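Local coordinates for carboxyltransferase domain-containing protein (Pyrococcus horikoshii, PDB 2PHC) that is of unknown function but is probably an ATP-binding hydrolase of the carboxyltransferase subdomain C and D family, at residues W41-V46 with L53-P58; I88-G93 with G183-R188; G138-R143 with V161-K166. All coordinates share one frame; numbering follows the deposited sequence.

Contact 1 of 3, residues W41-V46 with L53-P58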
loop_
_atom_site.group_PDB
_atom_site.type_symbol
_atom_site.label_atom_id
_atom_site.label_comp_id
_atom_site.label_asym_id
_atom_site.label_seq_id
_atom_site.Cartn_x
_atom_site.Cartn_y
_atom_site.Cartn_z
ATOM N N TRP A 41 -3.155 32.357 -4.710
ATOM C CA TRP A 41 -2.596 32.692 -3.412
ATOM C C TRP A 41 -1.343 31.912 -2.997
ATOM O O TRP A 41 -0.839 32.157 -1.887
ATOM C CB TRP A 41 -3.636 32.590 -2.319
ATOM C CG TRP A 41 -4.419 31.314 -2.282
ATOM C CD1 TRP A 41 -5.703 31.122 -2.731
ATOM C CD2 TRP A 41 -3.996 30.025 -1.721
ATOM N NE1 TRP A 41 -6.105 29.801 -2.504
ATOM C CE2 TRP A 41 -5.084 29.112 -1.895
ATOM C CE3 TRP A 41 -2.801 29.552 -1.123
ATOM C CZ2 TRP A 41 -5.016 27.763 -1.476
ATOM C CZ3 TRP A 41 -2.739 28.181 -0.727
ATOM C CH2 TRP A 41 -3.840 27.323 -0.915
ATOM N N LEU A 42 -0.853 31.025 -3.874
ATOM C CA LEU A 42 0.251 30.039 -3.538
ATOM C C LEU A 42 1.592 30.713 -3.506
ATOM O O LEU A 42 2.024 31.311 -4.519
ATOM C CB LEU A 42 0.384 28.821 -4.532
ATOM C CG LEU A 42 1.412 27.739 -4.053
ATOM C CD1 LEU A 42 1.026 27.242 -2.642
ATOM C CD2 LEU A 42 1.503 26.556 -5.028
ATOM N N VAL A 43 2.289 30.572 -2.403
ATOM C CA VAL A 43 3.672 31.017 -2.468
ATOM C C VAL A 43 4.742 29.848 -2.652
ATOM O O VAL A 43 5.456 29.794 -3.650
ATOM C CB VAL A 43 3.912 32.048 -1.369
ATOM C CG1 VAL A 43 5.426 32.303 -1.105
ATOM C CG2 VAL A 43 3.101 33.354 -1.707
ATOM N N GLU A 44 4.736 28.886 -1.725
ATOM C CA GLU A 44 5.720 27.875 -1.700
ATOM C C GLU A 44 5.060 26.564 -1.199
ATOM O O GLU A 44 4.063 26.589 -0.478
ATOM C CB GLU A 44 6.859 28.306 -0.757
ATOM C CG GLU A 44 8.066 27.323 -0.706
ATOM C CD GLU A 44 9.435 27.963 -0.348
ATOM O OE1 GLU A 44 10.460 27.463 -0.930
ATOM O OE2 GLU A 44 9.505 28.906 0.513
ATOM N N LEU A 45 5.648 25.449 -1.620
ATOM C CA LEU A 45 5.288 24.110 -1.136
ATOM C C LEU A 45 6.628 23.419 -0.783
ATOM O O LEU A 45 7.510 23.366 -1.589
ATOM C CB LEU A 45 4.576 23.302 -2.283
ATOM C CG LEU A 45 3.126 23.616 -2.658
ATOM C CD1 LEU A 45 2.729 22.693 -3.750
ATOM C CD2 LEU A 45 2.167 23.482 -1.462
ATOM N N VAL A 46 6.741 22.887 0.412
ATOM C CA VAL A 46 7.997 22.279 0.867
ATOM C C VAL A 46 7.567 20.930 1.352
ATOM O O VAL A 46 6.981 20.825 2.418
ATOM C CB VAL A 46 8.681 23.128 2.057
ATOM C CG1 VAL A 46 10.117 22.666 2.315
ATOM C CG2 VAL A 46 8.632 24.708 1.787
ATOM N N LEU A 53 4.524 21.486 3.762
ATOM C CA LEU A 53 4.391 22.848 4.156
ATOM C C LEU A 53 3.850 23.703 3.051
ATOM O O LEU A 53 4.280 23.628 1.955
ATOM C CB LEU A 53 5.680 23.380 4.731
ATOM C CG LEU A 53 5.628 24.757 5.369
ATOM C CD1 LEU A 53 4.850 24.784 6.582
ATOM C CD2 LEU A 53 6.960 25.297 5.562
ATOM N N VAL A 54 2.834 24.458 3.367
ATOM C CA VAL A 54 2.163 25.275 2.437
ATOM C C VAL A 54 2.147 26.720 2.930
ATOM O O VAL A 54 1.739 27.040 4.033
ATOM C CB VAL A 54 0.685 24.818 2.159
ATOM C CG1 VAL A 54 0.136 25.545 0.904
ATOM C CG2 VAL A 54 0.673 23.333 1.906
ATOM N N ILE A 55 2.590 27.569 2.042
ATOM C CA ILE A 55 2.701 28.966 2.342
ATOM C C ILE A 55 2.051 29.831 1.296
ATOM O O ILE A 55 2.071 29.471 0.111
ATOM C CB ILE A 55 4.246 29.341 2.233
ATOM C CG1 ILE A 55 5.058 28.619 3.321
ATOM C CG2 ILE A 55 4.501 30.851 2.309
ATOM C CD1 ILE A 55 6.504 28.602 3.023
ATOM N N TYR A 56 1.344 30.825 1.801
ATOM C CA TYR A 56 0.331 31.578 1.119
ATOM C C TYR A 56 0.575 33.053 1.224
ATOM O O TYR A 56 1.226 33.508 2.116
ATOM C CB TYR A 56 -1.088 31.236 1.583
ATOM C CG TYR A 56 -1.554 31.656 2.964
ATOM C CD1 TYR A 56 -1.514 30.796 4.018
ATOM C CD2 TYR A 56 -2.128 32.877 3.185
ATOM C CE1 TYR A 56 -1.949 31.144 5.213
ATOM C CE2 TYR A 56 -2.580 33.222 4.415
ATOM C CZ TYR A 56 -2.480 32.347 5.417
ATOM O OH TYR A 56 -2.918 32.669 6.639
ATOM N N ASP A 57 0.042 33.795 0.279
ATOM C CA ASP A 57 0.190 35.235 0.322
ATOM C C ASP A 57 -1.028 35.823 1.025
ATOM O O ASP A 57 -2.101 35.803 0.460
ATOM C CB ASP A 57 0.279 35.782 -1.077
ATOM C CG ASP A 57 0.320 37.312 -1.088
ATOM O OD1 ASP A 57 0.650 37.879 -2.145
ATOM O OD2 ASP A 57 0.036 37.928 -0.035
ATOM N N PRO A 58 -0.862 36.343 2.253
ATOM C CA PRO A 58 -1.987 36.736 3.109
ATOM C C PRO A 58 -2.837 37.922 2.585
ATOM O O PRO A 58 -3.821 38.317 3.249
ATOM C CB PRO A 58 -1.308 37.160 4.430
ATOM C CG PRO A 58 0.098 36.801 4.297
ATOM C CD PRO A 58 0.434 36.661 2.873
#
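Leu45 and Val54 sit opposite each other as a non-hydrogen-bonded pair, their side chains side by side and pointing the same way. Leu45 CD2 comes to rest against both branches of the valine, 3.7 Å from Val54 CG2. Leu42 meets the same valine at about a right angle, its CD1 touching Val54 CG1, and the indole of Trp41 has that methyl at its edge, near the ring plane. Trp41 holds its CG between the backbone N and the carbonyl carbon (chi1 50°). Its six-membered ring meets Tyr56, with Trp41 CE3 3.6 Å from Tyr56 CB. The other face carries Glu44, Ile55, Val46 and Leu53. There Glu44 CB packs on Ile55 CD1 at 3.8 Å, the two side chains aligned, while Val46 and Leu53 run alongside one another, CB to CB.

The strands 42-46 and 53-56 run at 165°, and between Leu42-Tyr56 and Glu44-Ile55 the register slips by one residue at a classic beta bulge. Ile55 O accepts from two donors on the same face of its plane: Val43 N at 2.8 Å and Glu44 N at 3.3 Å, the latter 43° above that plane. Val43, turned toward the partner strand, sets its CG1 against Ile55 CG2 and its CG2 near Asp57 CB. Asp57 N closes the end on Trp41 O at 2.9 Å; its OD2 accepts from Leu59 N.

Helix 63-82 supplies Leu70 against Val54 and Tyr69 edge-to-face with Trp41, and helix 21-37 meets Leu45. The chemistry therefore divides by face: backbone bonds hold a hairpin whose Leu45-Val54 side is an apolar surface for two helices, whereas the Glu44-Ile55 side pairs aliphatic contacts with an exposed carboxylate-bearing chain.

Contact 2 of 3, residues I88-G93 with G183-R188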
loop_
_atom_site.group_PDB
_atom_site.type_symbol
_atom_site.label_atom_id
_atom_site.label_comp_id
_atom_site.label_asym_id
_atom_site.label_seq_id
_atom_site.Cartn_x
_atom_site.Cartn_y
_atom_site.Cartn_z
ATOM N N ILE A 88 -8.096 -6.811 -0.440
ATOM C CA ILE A 88 -7.850 -8.237 -0.710
ATOM C C ILE A 88 -7.779 -9.039 0.594
ATOM O O ILE A 88 -6.796 -8.878 1.367
ATOM C CB ILE A 88 -6.594 -8.447 -1.669
ATOM C CG1 ILE A 88 -6.965 -7.963 -3.095
ATOM C CG2 ILE A 88 -6.239 -9.895 -1.828
ATOM C CD1 ILE A 88 -5.884 -8.053 -4.177
ATOM N N PRO A 89 -8.845 -9.861 0.879
ATOM C CA PRO A 89 -8.800 -10.669 2.086
ATOM C C PRO A 89 -7.757 -11.802 1.946
ATOM O O PRO A 89 -7.661 -12.421 0.875
ATOM C CB PRO A 89 -10.253 -11.178 2.236
ATOM C CG PRO A 89 -10.744 -11.273 0.920
ATOM C CD PRO A 89 -10.126 -10.090 0.155
ATOM N N VAL A 90 -6.965 -11.961 3.014
ATOM C CA VAL A 90 -5.886 -12.901 3.179
ATOM C C VAL A 90 -6.149 -13.511 4.520
ATOM O O VAL A 90 -6.195 -12.796 5.514
ATOM C CB VAL A 90 -4.459 -12.200 3.333
ATOM C CG1 VAL A 90 -3.313 -13.234 3.478
ATOM C CG2 VAL A 90 -4.125 -11.226 2.149
ATOM N N ALA A 91 -6.363 -14.827 4.553
ATOM C CA ALA A 91 -6.214 -15.634 5.826
ATOM C C ALA A 91 -4.730 -15.925 6.097
ATOM O O ALA A 91 -4.117 -16.706 5.412
ATOM C CB ALA A 91 -7.068 -16.926 5.728
ATOM N N TYR A 92 -4.148 -15.224 7.063
ATOM C CA TYR A 92 -2.709 -15.318 7.429
ATOM C C TYR A 92 -2.467 -16.441 8.453
ATOM O O TYR A 92 -3.397 -16.817 9.205
ATOM C CB TYR A 92 -2.198 -14.030 8.083
ATOM C CG TYR A 92 -2.083 -12.795 7.241
ATOM C CD1 TYR A 92 -3.175 -11.954 7.050
ATOM C CD2 TYR A 92 -0.865 -12.426 6.676
ATOM C CE1 TYR A 92 -3.050 -10.780 6.255
ATOM C CE2 TYR A 92 -0.738 -11.252 5.887
ATOM C CZ TYR A 92 -1.831 -10.456 5.705
ATOM O OH TYR A 92 -1.744 -9.349 4.940
ATOM N N GLY A 93 -1.220 -16.932 8.462
ATOM C CA GLY A 93 -0.751 -18.041 9.296
ATOM C C GLY A 93 -1.394 -19.421 9.167
ATOM O O GLY A 93 -2.263 -19.646 8.320
ATOM N N GLY A 183 0.177 -16.558 3.977
ATOM C CA GLY A 183 -1.246 -16.311 3.988
ATOM C C GLY A 183 -1.789 -16.774 2.678
ATOM O O GLY A 183 -0.991 -17.044 1.771
ATOM N N ARG A 184 -3.115 -16.874 2.555
ATOM C CA ARG A 184 -3.699 -17.231 1.293
ATOM C C ARG A 184 -4.935 -16.380 1.121
ATOM O O ARG A 184 -5.625 -16.099 2.094
ATOM C CB ARG A 184 -4.132 -18.677 1.329
ATOM C CG ARG A 184 -4.519 -19.228 0.071
ATOM C CD ARG A 184 -4.536 -20.801 0.178
ATOM N NE ARG A 184 -5.264 -21.305 -0.991
ATOM C CZ ARG A 184 -5.807 -22.526 -1.119
ATOM N NH1 ARG A 184 -5.702 -23.424 -0.128
ATOM N NH2 ARG A 184 -6.430 -22.851 -2.261
ATOM N N ILE A 185 -5.190 -16.006 -0.140
ATOM C CA ILE A 185 -6.330 -15.280 -0.591
ATOM C C ILE A 185 -7.406 -16.261 -1.112
ATOM O O ILE A 185 -7.090 -17.127 -1.913
ATOM C CB ILE A 185 -5.910 -14.295 -1.806
ATOM C CG1 ILE A 185 -4.891 -13.214 -1.374
ATOM C CG2 ILE A 185 -7.079 -13.702 -2.418
ATOM C CD1 ILE A 185 -3.979 -12.644 -2.558
ATOM N N PRO A 186 -8.673 -16.105 -0.688
ATOM C CA PRO A 186 -9.776 -16.993 -1.147
ATOM C C PRO A 186 -10.458 -16.613 -2.467
ATOM O O PRO A 186 -11.062 -17.463 -3.072
ATOM C CB PRO A 186 -10.796 -16.862 -0.032
ATOM C CG PRO A 186 -10.598 -15.323 0.386
ATOM C CD PRO A 186 -9.094 -15.204 0.400
ATOM N N LEU A 187 -10.424 -15.328 -2.833
ATOM C CA LEU A 187 -10.850 -14.837 -4.138
ATOM C C LEU A 187 -10.078 -15.476 -5.287
ATOM O O LEU A 187 -8.869 -15.771 -5.162
ATOM C CB LEU A 187 -10.611 -13.347 -4.200
ATOM C CG LEU A 187 -11.208 -12.487 -3.076
ATOM C CD1 LEU A 187 -10.545 -11.145 -3.120
ATOM C CD2 LEU A 187 -12.722 -12.308 -3.252
ATOM N N ARG A 188 -10.768 -15.681 -6.419
ATOM C CA ARG A 188 -10.090 -16.120 -7.632
ATOM C C ARG A 188 -9.626 -14.828 -8.279
ATOM O O ARG A 188 -10.384 -14.178 -9.042
ATOM C CB ARG A 188 -11.015 -16.859 -8.539
ATOM C CG ARG A 188 -10.307 -17.579 -9.643
ATOM C CD ARG A 188 -11.292 -18.409 -10.483
ATOM N NE ARG A 188 -10.650 -18.832 -11.727
ATOM C CZ ARG A 188 -11.144 -19.754 -12.541
ATOM N NH1 ARG A 188 -12.289 -20.348 -12.240
ATOM N NH2 ARG A 188 -10.496 -20.073 -13.653
#
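Ala91 and Arg184 form the one hydrogen-bonded antiparallel pair of this contact, and they exchange two backbone bonds. Ala91 N donates to Arg184 O at 2.9 Å, though the N-H is bent to 135°; Arg184 N returns a straighter bond to Ala91 O at 3.0 Å, arriving 39° above the carbonyl plane.

CA-H...O contacts extend the pairing in both directions. Gly183 CA approaches Ala91 O at 3.2 Å, and Ile185 CA faces Pro89 O, which Pro186 CD also approaches closely, at 3.2 Å. At Gly183, opposite Tyr92, the two CA atoms are only 3.9 Å apart. A CB placed there would run into Val90 CG1, which is the geometric case for glycine at this position. The same Val90 CG1 lies over the centre of the Tyr92 ring, 3.6 Å above its plane.

Apolar contacts take over where the strand pairing ends. Ile88 CG2, anti to its backbone N, reaches Ile185 CG1 at 3.6 Å as the two side chains pass obliquely, and Val90 CG2 touches that same isoleucine carbon. The ring of Pro89 is met by two residues: Pro186 CG faces Pro89 CG, and Leu187 CD1 presses on Pro89 CD at 3.5 Å, a tight carbon pair, with the side chains at about a right angle.

Polar side-chain ends are held outside the pair, Tyr92 OH by His118 ND1 and Arg184 NE by Ala158 O. Strand 85-92 also bonds through Ile88 and Val90 to strand 205-211, so this contact joins neighbouring antiparallel strands of a seven-stranded mixed sheet whose first and last strands also pair, consistent with the cyclophilin-like fold of the family's clan.

Contact 3 of 3, residues G138-R143 with V161-K166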
loop_
_atom_site.group_PDB
_atom_site.type_symbol
_atom_site.label_atom_id
_atom_site.label_comp_id
_atom_site.label_asym_id
_atom_site.label_seq_id
_atom_site.Cartn_x
_atom_site.Cartn_y
_atom_site.Cartn_z
ATOM N N GLY A 138 4.795 -3.535 -4.758
ATOM C CA GLY A 138 5.840 -2.691 -4.346
ATOM C C GLY A 138 5.288 -2.084 -3.100
ATOM O O GLY A 138 4.099 -1.981 -2.920
ATOM N N GLY A 139 6.167 -1.679 -2.206
ATOM C CA GLY A 139 5.663 -0.923 -1.061
ATOM C C GLY A 139 5.825 -1.662 0.278
ATOM O O GLY A 139 5.542 -1.114 1.264
ATOM N N MET A 140 6.313 -2.906 0.288
ATOM C CA MET A 140 6.423 -3.699 1.521
ATOM C C MET A 140 7.310 -3.053 2.553
ATOM O O MET A 140 8.491 -2.728 2.273
ATOM C CB MET A 140 7.024 -5.139 1.224
ATOM C CG MET A 140 6.761 -6.180 2.429
ATOM S SD MET A 140 7.301 -7.804 2.123
ATOM C CE MET A 140 8.906 -7.587 2.163
ATOM N N ASP A 141 6.867 -3.021 3.790
ATOM C CA ASP A 141 7.833 -2.626 4.914
ATOM C C ASP A 141 9.079 -3.566 5.039
ATOM O O ASP A 141 8.921 -4.763 5.153
ATOM C CB ASP A 141 7.028 -2.627 6.215
ATOM C CG ASP A 141 7.718 -1.880 7.354
ATOM O OD1 ASP A 141 8.928 -2.010 7.530
ATOM O OD2 ASP A 141 7.029 -1.075 8.030
ATOM N N GLU A 142 10.310 -3.041 5.025
ATOM C CA GLU A 142 11.532 -3.857 5.107
ATOM C C GLU A 142 11.767 -4.737 6.377
ATOM O O GLU A 142 12.598 -5.654 6.361
ATOM C CB GLU A 142 12.750 -2.973 4.828
ATOM C CG GLU A 142 12.667 -2.491 3.411
ATOM C CD GLU A 142 13.789 -1.589 2.947
ATOM O OE1 GLU A 142 14.842 -1.443 3.661
ATOM O OE2 GLU A 142 13.581 -1.027 1.838
ATOM N N ARG A 143 11.019 -4.477 7.445
ATOM C CA ARG A 143 11.152 -5.220 8.668
ATOM C C ARG A 143 10.695 -6.646 8.526
ATOM O O ARG A 143 10.968 -7.476 9.419
ATOM C CB ARG A 143 10.378 -4.538 9.798
ATOM C CG ARG A 143 11.025 -3.264 10.315
ATOM C CD ARG A 143 10.043 -2.626 11.321
ATOM N NE ARG A 143 8.867 -2.018 10.700
ATOM C CZ ARG A 143 7.743 -1.678 11.337
ATOM N NH1 ARG A 143 7.588 -1.923 12.643
ATOM N NH2 ARG A 143 6.748 -1.107 10.657
ATOM N N VAL A 161 0.222 -15.834 -0.706
ATOM C CA VAL A 161 0.799 -14.531 -0.512
ATOM C C VAL A 161 2.212 -14.835 -0.007
ATOM O O VAL A 161 2.394 -15.475 1.013
ATOM C CB VAL A 161 -0.027 -13.720 0.522
ATOM C CG1 VAL A 161 0.715 -12.440 1.003
ATOM C CG2 VAL A 161 -1.531 -13.395 -0.019
ATOM N N GLY A 162 3.233 -14.434 -0.737
ATOM C CA GLY A 162 4.524 -14.642 -0.184
ATOM C C GLY A 162 5.396 -13.454 -0.134
ATOM O O GLY A 162 5.012 -12.429 -0.638
ATOM N N ILE A 163 6.599 -13.633 0.435
ATOM C CA ILE A 163 7.659 -12.610 0.521
ATOM C C ILE A 163 8.900 -13.227 -0.111
ATOM O O ILE A 163 9.155 -14.463 0.022
ATOM C CB ILE A 163 7.944 -12.267 2.012
ATOM C CG1 ILE A 163 6.711 -11.611 2.688
ATOM C CG2 ILE A 163 9.264 -11.493 2.235
ATOM C CD1 ILE A 163 6.923 -11.379 4.174
ATOM N N ALA A 164 9.699 -12.387 -0.751
ATOM C CA ALA A 164 10.896 -12.794 -1.341
ATOM C C ALA A 164 11.730 -11.534 -1.417
ATOM O O ALA A 164 11.460 -10.648 -2.207
ATOM C CB ALA A 164 10.664 -13.445 -2.739
ATOM N N GLY A 165 12.785 -11.487 -0.619
ATOM C CA GLY A 165 13.419 -10.201 -0.202
ATOM C C GLY A 165 12.458 -9.112 0.286
ATOM O O GLY A 165 11.541 -9.322 1.124
ATOM N N LYS A 166 12.637 -7.946 -0.344
ATOM C CA LYS A 166 11.787 -6.834 -0.065
ATOM C C LYS A 166 10.463 -6.809 -0.825
ATOM O O LYS A 166 9.820 -5.821 -0.789
ATOM C CB LYS A 166 12.579 -5.512 -0.246
ATOM C CG LYS A 166 13.869 -5.538 0.604
ATOM C CD LYS A 166 14.945 -4.512 0.054
ATOM C CE LYS A 166 16.205 -4.540 0.931
ATOM N NZ LYS A 166 17.138 -3.403 0.591
#
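Met140 turns its CG anti to the backbone N (chi1 -163°), keeps SD extended at chi2 (176°), and then bends at chi3 (70°), which brings CE over to the partner segment. The sulfur meets Ile163 with the side chains at about a right angle, Met140 SD lying 3.9 Å from Ile163 CG1. The bend carries Met140 CE to 3.3 Å from Gly165 O, close to the carbonyl carbon of Lys166, while Met140 CB approaches Lys166 O. No hydrogen bond links the segments.

At the exposed edge, Glu142 and Lys166 pass obliquely, with Glu142 OE2 4.1 Å from Lys166 CD. Glu142 OE1 and Lys166 NZ stand 4.3 Å apart, beyond a salt bridge, though the opposite charges may still attract.

The loop is shaped from within by Asp141. Its OD1 accepts from Arg143 N in an Asx turn and also from Arg143 NE, on the same face of the carboxylate, while Arg143 NH2 reaches Asp141 OD2 at 2.6 Å. Asx-turn bond and side-on salt bridge together tie Arg143 back to Asp141, where the 3-10 segment begins at Glu142. Ile163 also touches Ile144, and Met140 touches Thr168, marking a loop that follows strand 134-138 and packs by a methionine onto the 160-164/167-171 beta hairpin.

Overall arrangement
Contacts 2 and 3 both reach one seven-stranded sheet, contact 3 through strand 160-164 with a loop packed on it; their centres are 16 Å apart. Strands 180-184 and 160-164 are neighbours, and Val161 N lies 3.0 Å from Gly183 O, a probable hydrogen bond; Val161 CG2 also packs on Ile185 CD1, at 3.6 Å. In sequence, both segments of contact 3 fall between the two halves of contact 2. Contact 1 stands apart in the four-stranded antiparallel sheet, across the chain's centre, its own centre 45 Å from that of contact 2 and 37 Å from that of contact 3. Even the nearest atoms of contacts 1 and 3 are about 22 Å apart. None of the three is known to form the predicted nucleotide site.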